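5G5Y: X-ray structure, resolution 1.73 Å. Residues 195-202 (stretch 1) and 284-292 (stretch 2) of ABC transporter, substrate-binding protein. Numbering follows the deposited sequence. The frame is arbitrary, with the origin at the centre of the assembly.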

# COMPACT_ATOMS: atom_id res chain seq x y z
N LYS A 195 11.20 10.30 -5.20
CA LYS A 195 11.08 9.80 -6.59
C LYS A 195 9.80 10.29 -7.30
O LYS A 195 9.77 10.35 -8.55
CB LYS A 195 11.26 8.27 -6.67
CG LYS A 195 10.11 7.46 -6.05
CD LYS A 195 10.18 5.96 -6.35
CE LYS A 195 11.50 5.31 -5.93
NZ LYS A 195 11.61 5.25 -4.44
N PHE A 196 8.77 10.68 -6.55
CA PHE A 196 7.60 11.38 -7.11
C PHE A 196 7.95 12.48 -8.15
O PHE A 196 7.25 12.66 -9.19
CB PHE A 196 6.74 11.96 -5.97
CG PHE A 196 5.58 12.75 -6.44
CD1 PHE A 196 4.43 12.11 -6.90
CD2 PHE A 196 5.65 14.12 -6.52
CE1 PHE A 196 3.35 12.82 -7.40
CE2 PHE A 196 4.58 14.85 -7.02
CZ PHE A 196 3.43 14.19 -7.46
N LEU A 197 9.03 13.21 -7.92
CA LEU A 197 9.39 14.35 -8.79
C LEU A 197 9.95 13.90 -10.14
O LEU A 197 10.00 14.71 -11.07
CB LEU A 197 10.41 15.28 -8.13
CG LEU A 197 9.90 16.11 -6.93
CD1 LEU A 197 10.98 17.07 -6.45
CD2 LEU A 197 8.63 16.89 -7.26
N PHE A 198 10.39 12.65 -10.27
CA PHE A 198 11.02 12.21 -11.52
C PHE A 198 10.11 12.32 -12.74
O PHE A 198 10.61 12.51 -13.86
CB PHE A 198 11.58 10.78 -11.39
CG PHE A 198 12.96 10.74 -10.77
CD1 PHE A 198 13.36 11.67 -9.78
CD2 PHE A 198 13.89 9.79 -11.18
CE1 PHE A 198 14.64 11.62 -9.23
CE2 PHE A 198 15.17 9.74 -10.63
CZ PHE A 198 15.54 10.66 -9.65
N ALA A 199 8.80 12.17 -12.51
CA ALA A 199 7.80 12.24 -13.56
C ALA A 199 7.72 13.61 -14.25
O ALA A 199 7.27 13.71 -15.40
CB ALA A 199 6.43 11.83 -13.02
N ALA A 200 8.23 14.65 -13.58
CA ALA A 200 8.43 15.93 -14.26
C ALA A 200 9.33 15.84 -15.48
O ALA A 200 9.22 16.71 -16.35
CB ALA A 200 8.92 17.01 -13.29
N PHE A 201 10.14 14.77 -15.57
CA PHE A 201 11.09 14.59 -16.67
C PHE A 201 10.60 13.58 -17.66
O PHE A 201 11.32 13.18 -18.59
CB PHE A 201 12.48 14.24 -16.09
CG PHE A 201 13.00 15.33 -15.21
CD1 PHE A 201 13.68 16.41 -15.76
CD2 PHE A 201 12.70 15.35 -13.85
CE1 PHE A 201 14.07 17.47 -14.94
CE2 PHE A 201 13.07 16.41 -13.04
CZ PHE A 201 13.80 17.46 -13.59
N GLY A 202 9.34 13.17 -17.51
CA GLY A 202 8.78 12.14 -18.32
C GLY A 202 8.89 10.79 -17.64
O GLY A 202 9.93 10.46 -17.07
N VAL A 284 -0.10 20.67 -0.36
CA VAL A 284 0.37 19.87 -1.49
C VAL A 284 1.15 20.73 -2.48
O VAL A 284 0.72 21.82 -2.87
CB VAL A 284 -0.79 19.20 -2.25
CG1 VAL A 284 -0.23 18.28 -3.33
CG2 VAL A 284 -1.72 18.41 -1.32
N LEU A 285 2.34 20.26 -2.83
CA LEU A 285 3.11 20.87 -3.90
C LEU A 285 2.45 20.40 -5.19
O LEU A 285 2.45 19.18 -5.46
CB LEU A 285 4.57 20.39 -3.85
CG LEU A 285 5.50 20.96 -4.92
CD1 LEU A 285 5.70 22.45 -4.71
CD2 LEU A 285 6.84 20.28 -4.94
N PRO A 286 1.88 21.31 -5.98
CA PRO A 286 1.29 20.83 -7.23
C PRO A 286 2.29 20.17 -8.18
O PRO A 286 3.50 20.41 -8.09
CB PRO A 286 0.72 22.09 -7.89
CG PRO A 286 0.76 23.15 -6.82
CD PRO A 286 1.85 22.78 -5.88
N VAL A 287 1.77 19.40 -9.11
CA VAL A 287 2.59 18.72 -10.10
C VAL A 287 3.36 19.78 -10.91
O VAL A 287 2.77 20.77 -11.40
CB VAL A 287 1.72 17.83 -11.01
CG1 VAL A 287 2.53 17.29 -12.20
CG2 VAL A 287 1.14 16.72 -10.16
N LEU A 288 4.67 19.60 -11.01
CA LEU A 288 5.56 20.57 -11.69
C LEU A 288 5.85 20.16 -13.12
O LEU A 288 6.07 18.99 -13.42
CB LEU A 288 6.87 20.64 -10.94
CG LEU A 288 6.73 20.98 -9.46
CD1 LEU A 288 8.10 20.98 -8.79
CD2 LEU A 288 6.09 22.34 -9.27
N ALA A 289 5.91 21.14 -14.00
CA ALA A 289 6.35 20.87 -15.36
C ALA A 289 7.86 20.83 -15.34
O ALA A 289 8.51 21.66 -14.69
CB ALA A 289 5.84 21.93 -16.31
N GLY A 290 8.42 19.86 -16.04
CA GLY A 290 9.86 19.77 -16.19
C GLY A 290 10.34 20.68 -17.30
O GLY A 290 9.56 21.46 -17.87
N PRO A 291 11.63 20.56 -17.66
CA PRO A 291 12.21 21.37 -18.77
C PRO A 291 11.44 21.29 -20.09
O PRO A 291 11.40 22.28 -20.83
CB PRO A 291 13.62 20.80 -18.92
CG PRO A 291 13.96 20.38 -17.51
CD PRO A 291 12.67 19.80 -16.95
N SER A 292 10.76 20.16 -20.34
CA SER A 292 9.91 19.99 -21.54
C SER A 292 8.67 20.89 -21.57
O SER A 292 8.03 21.01 -22.60
CB SER A 292 9.41 18.55 -21.62
OG SER A 292 8.45 18.34 -20.58
O HOH W 1 11.20 17.68 -18.87
O HOH W 2 9.10 16.07 -19.26

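Residues 195–201 form a tight 3-10 turn, held by bonds such as F198 N to K195 O (2.9 Å) and A200 N to L197 O (3.1 Å). The second stretch passes it largely without regular structure, and the backbones come nearest where the CA atoms of A200 and G290 lie 4.5 Å apart.

The close approach goes with small residues: A200 and G290 meet here, and for G290 the size limit can be seen. A200 points its CB toward the other stretch, where it sits 3.5 Å from L288 O; a methyl group fills this space without needing a rotamer. Its carbonyl serves a different neighbor: A200 O lies 3.1 Å from G290 CA, a CA-H...O contact with an angle of 138° at the hydrogen. Glycine suits this position because a CB on G290 would point toward the first stretch and fall 1.9 Å from A200 O, a clear clash.

Beyond this backbone contact, larger side chains reach across. F196, L197 and F201 all leave their CA atoms sideways, yet their ends come nearer. In F196 the t rotamer (chi1 177°) extends the ring so that CZ meets V287 CG2 at 4.4 Å, in an oblique approach; phenyl ring and valine methyl are both apolar, so they lose nothing by meeting away from water. L197, with chi1 m and chi2 t, carries CD2 to 4.5 Å from L285 CD2 and 4.4 Å from L288 CD1, van der Waals contacts between methyl groups of buried, branched apolar chains. L288 shares this m,t conformation, whereas L285 is t,p. F201, chi1 m, brings CE1 within 3.4 Å of P291 CD, again obliquely, pairing an aromatic ring with the compact proline ring.

Water completes the polar chemistry. Water 2 donates to A200 O (3.0 Å) and hydrogen-bonds S292 OG (2.7 Å), with S292 chi1 in the p well (71°). Water 1 accepts from S292 N (2.9 Å) and donates a weak bond to A200 O (3.3 Å), so two bridges converge on one carbonyl.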